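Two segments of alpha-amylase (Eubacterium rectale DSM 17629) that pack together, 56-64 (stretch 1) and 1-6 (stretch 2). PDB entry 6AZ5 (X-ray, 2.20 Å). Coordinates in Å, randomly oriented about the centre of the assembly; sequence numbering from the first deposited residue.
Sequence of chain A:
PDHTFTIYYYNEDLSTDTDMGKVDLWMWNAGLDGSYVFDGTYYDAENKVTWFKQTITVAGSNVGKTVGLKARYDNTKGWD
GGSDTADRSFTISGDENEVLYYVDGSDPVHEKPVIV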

# COMPACT_ATOMS: atom_id res chain seq x y z
N ILE A 56 -2.20 2.09 8.35
CA ILE A 56 -2.10 3.52 8.17
C ILE A 56 -3.30 4.19 8.83
O ILE A 56 -4.43 3.75 8.68
CB ILE A 56 -2.01 3.88 6.67
CG1 ILE A 56 -0.61 3.51 6.15
CG2 ILE A 56 -2.28 5.34 6.46
CD1 ILE A 56 -0.44 3.66 4.66
N THR A 57 -3.02 5.23 9.61
CA THR A 57 -4.04 5.90 10.39
C THR A 57 -4.38 7.24 9.78
O THR A 57 -3.48 8.05 9.51
CB THR A 57 -3.59 6.10 11.85
OG1 THR A 57 -3.30 4.83 12.44
CG2 THR A 57 -4.66 6.80 12.66
N VAL A 58 -5.66 7.48 9.54
CA VAL A 58 -6.14 8.79 9.13
C VAL A 58 -7.16 9.33 10.13
O VAL A 58 -7.74 8.57 10.91
CB VAL A 58 -6.78 8.75 7.72
CG1 VAL A 58 -5.73 8.50 6.67
CG2 VAL A 58 -7.87 7.69 7.66
N ALA A 59 -7.35 10.65 10.14
CA ALA A 59 -8.40 11.26 10.95
C ALA A 59 -9.75 10.73 10.50
O ALA A 59 -9.94 10.41 9.32
CB ALA A 59 -8.35 12.77 10.84
N GLY A 60 -10.69 10.65 11.44
CA GLY A 60 -12.03 10.15 11.15
C GLY A 60 -12.74 10.96 10.08
O GLY A 60 -13.46 10.40 9.24
N SER A 61 -12.53 12.27 10.10
CA SER A 61 -13.17 13.16 9.14
C SER A 61 -12.66 12.96 7.71
O SER A 61 -13.18 13.55 6.77
CB SER A 61 -12.97 14.61 9.57
OG SER A 61 -11.60 14.87 9.81
N ASN A 62 -11.65 12.11 7.56
CA ASN A 62 -11.08 11.85 6.24
C ASN A 62 -11.59 10.56 5.62
O ASN A 62 -11.15 10.18 4.53
CB ASN A 62 -9.55 11.80 6.31
CG ASN A 62 -8.93 13.18 6.28
OD1 ASN A 62 -9.50 14.12 5.73
ND2 ASN A 62 -7.74 13.30 6.86
N VAL A 63 -12.49 9.88 6.31
CA VAL A 63 -13.15 8.73 5.73
C VAL A 63 -14.00 9.23 4.57
O VAL A 63 -14.73 10.21 4.73
CB VAL A 63 -14.03 7.97 6.74
CG1 VAL A 63 -14.86 6.91 6.04
CG2 VAL A 63 -13.17 7.35 7.84
N GLY A 64 -13.88 8.59 3.42
CA GLY A 64 -14.62 9.00 2.25
C GLY A 64 -13.79 9.81 1.27
O GLY A 64 -14.18 9.99 0.12
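Stretch 2, residues 1-6: PDHTFT

Asp 2 is loop, and stretch 2 becomes a strand at His 3, which runs through Thr 6 and on into the chain. It lies antiparallel to strand 56-58, the two N-to-C directions 150° apart and the axes 4.7 Å apart at closest approach. Three pairs fix the register. Val 58 faces His 3 and Ile 56 faces Phe 5 as hydrogen-bonded pairs, with CA atoms 5.3 and 5.5 Å apart; between them Thr 57 faces Thr 4 as a non-hydrogen-bonded pair, drawn in to 4.3 Å from CA to CA. His 3 N donates to Val 58 O at 2.8 Å, nearly straight, and Val 58 N returns a bond to His 3 O at 2.8 Å. Phe 5 N to Ile 56 O (3.0 Å) and Ile 56 N to Phe 5 O (2.8 Å) repeat the motif. Beyond the strand, Ala 59 leads into a 3-10 segment, 60-62, whose start passes Pro 1: Gly 60 CA lies 3.5 Å from Pro 1 O, and a CB there would clash with that oxygen.

The side chains alternate by face. One face carries the threonine pair, exposed, with Thr 57 OG1 and Thr 4 OG1 hydrogen-bonded at 2.9 Å; both residues adopt the m rotamer. Beside it, Thr 57 CG2 rests 3.7 Å from Asp 2 CB. The other face carries Ile 56, Val 58, His 3 and Phe 5. With chi1 at p, the Phe 5 ring takes Ile 56 CB over its face, 4.2 Å from the centroid, while Ile 56 CG2 approaches Phe 5 CZ to 3.6 Å. Val 58 CG1 meets the ring edge at Phe 5 CE1, 4.2 Å away. The rule is a polar pair outside and a branched aliphatic packed on an aromatic inside.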

# COMPACT_ATOMS: atom_id res chain seq x y z
N PRO A 1 -13.00 9.99 16.26
CA PRO A 1 -11.88 9.07 16.52
C PRO A 1 -11.20 8.61 15.23
O PRO A 1 -11.86 8.47 14.20
CB PRO A 1 -12.55 7.90 17.24
CG PRO A 1 -13.95 7.91 16.74
CD PRO A 1 -14.30 9.36 16.55
N ASP A 2 -9.89 8.36 15.31
CA ASP A 2 -9.08 7.99 14.15
C ASP A 2 -9.56 6.72 13.48
O ASP A 2 -10.23 5.89 14.09
CB ASP A 2 -7.61 7.83 14.55
CG ASP A 2 -6.99 9.12 15.02
OD1 ASP A 2 -7.58 10.19 14.76
OD2 ASP A 2 -5.90 9.08 15.65
N HIS A 3 -9.20 6.57 12.21
CA HIS A 3 -9.49 5.35 11.47
C HIS A 3 -8.21 4.72 10.92
O HIS A 3 -7.42 5.39 10.26
CB HIS A 3 -10.46 5.64 10.33
CG HIS A 3 -10.62 4.50 9.38
ND1 HIS A 3 -11.28 3.34 9.72
CD2 HIS A 3 -10.19 4.33 8.11
CE1 HIS A 3 -11.25 2.50 8.70
NE2 HIS A 3 -10.60 3.08 7.71
N THR A 4 -8.03 3.44 11.20
CA THR A 4 -6.86 2.71 10.71
C THR A 4 -7.25 1.67 9.67
O THR A 4 -8.19 0.90 9.87
CB THR A 4 -6.10 2.02 11.86
OG1 THR A 4 -5.55 3.01 12.74
CG2 THR A 4 -4.97 1.16 11.33
N PHE A 5 -6.54 1.65 8.54
CA PHE A 5 -6.74 0.60 7.55
C PHE A 5 -5.42 -0.10 7.27
O PHE A 5 -4.35 0.42 7.55
CB PHE A 5 -7.34 1.16 6.26
CG PHE A 5 -6.50 2.22 5.60
CD1 PHE A 5 -6.65 3.56 5.92
CD2 PHE A 5 -5.57 1.88 4.62
CE1 PHE A 5 -5.89 4.54 5.31
CE2 PHE A 5 -4.80 2.85 4.00
CZ PHE A 5 -4.96 4.18 4.34
N THR A 6 -5.52 -1.31 6.73
CA THR A 6 -4.36 -2.07 6.33
C THR A 6 -4.22 -2.00 4.81
O THR A 6 -5.22 -2.01 4.10
CB THR A 6 -4.48 -3.55 6.77
OG1 THR A 6 -4.64 -3.60 8.20
CG2 THR A 6 -3.25 -4.33 6.38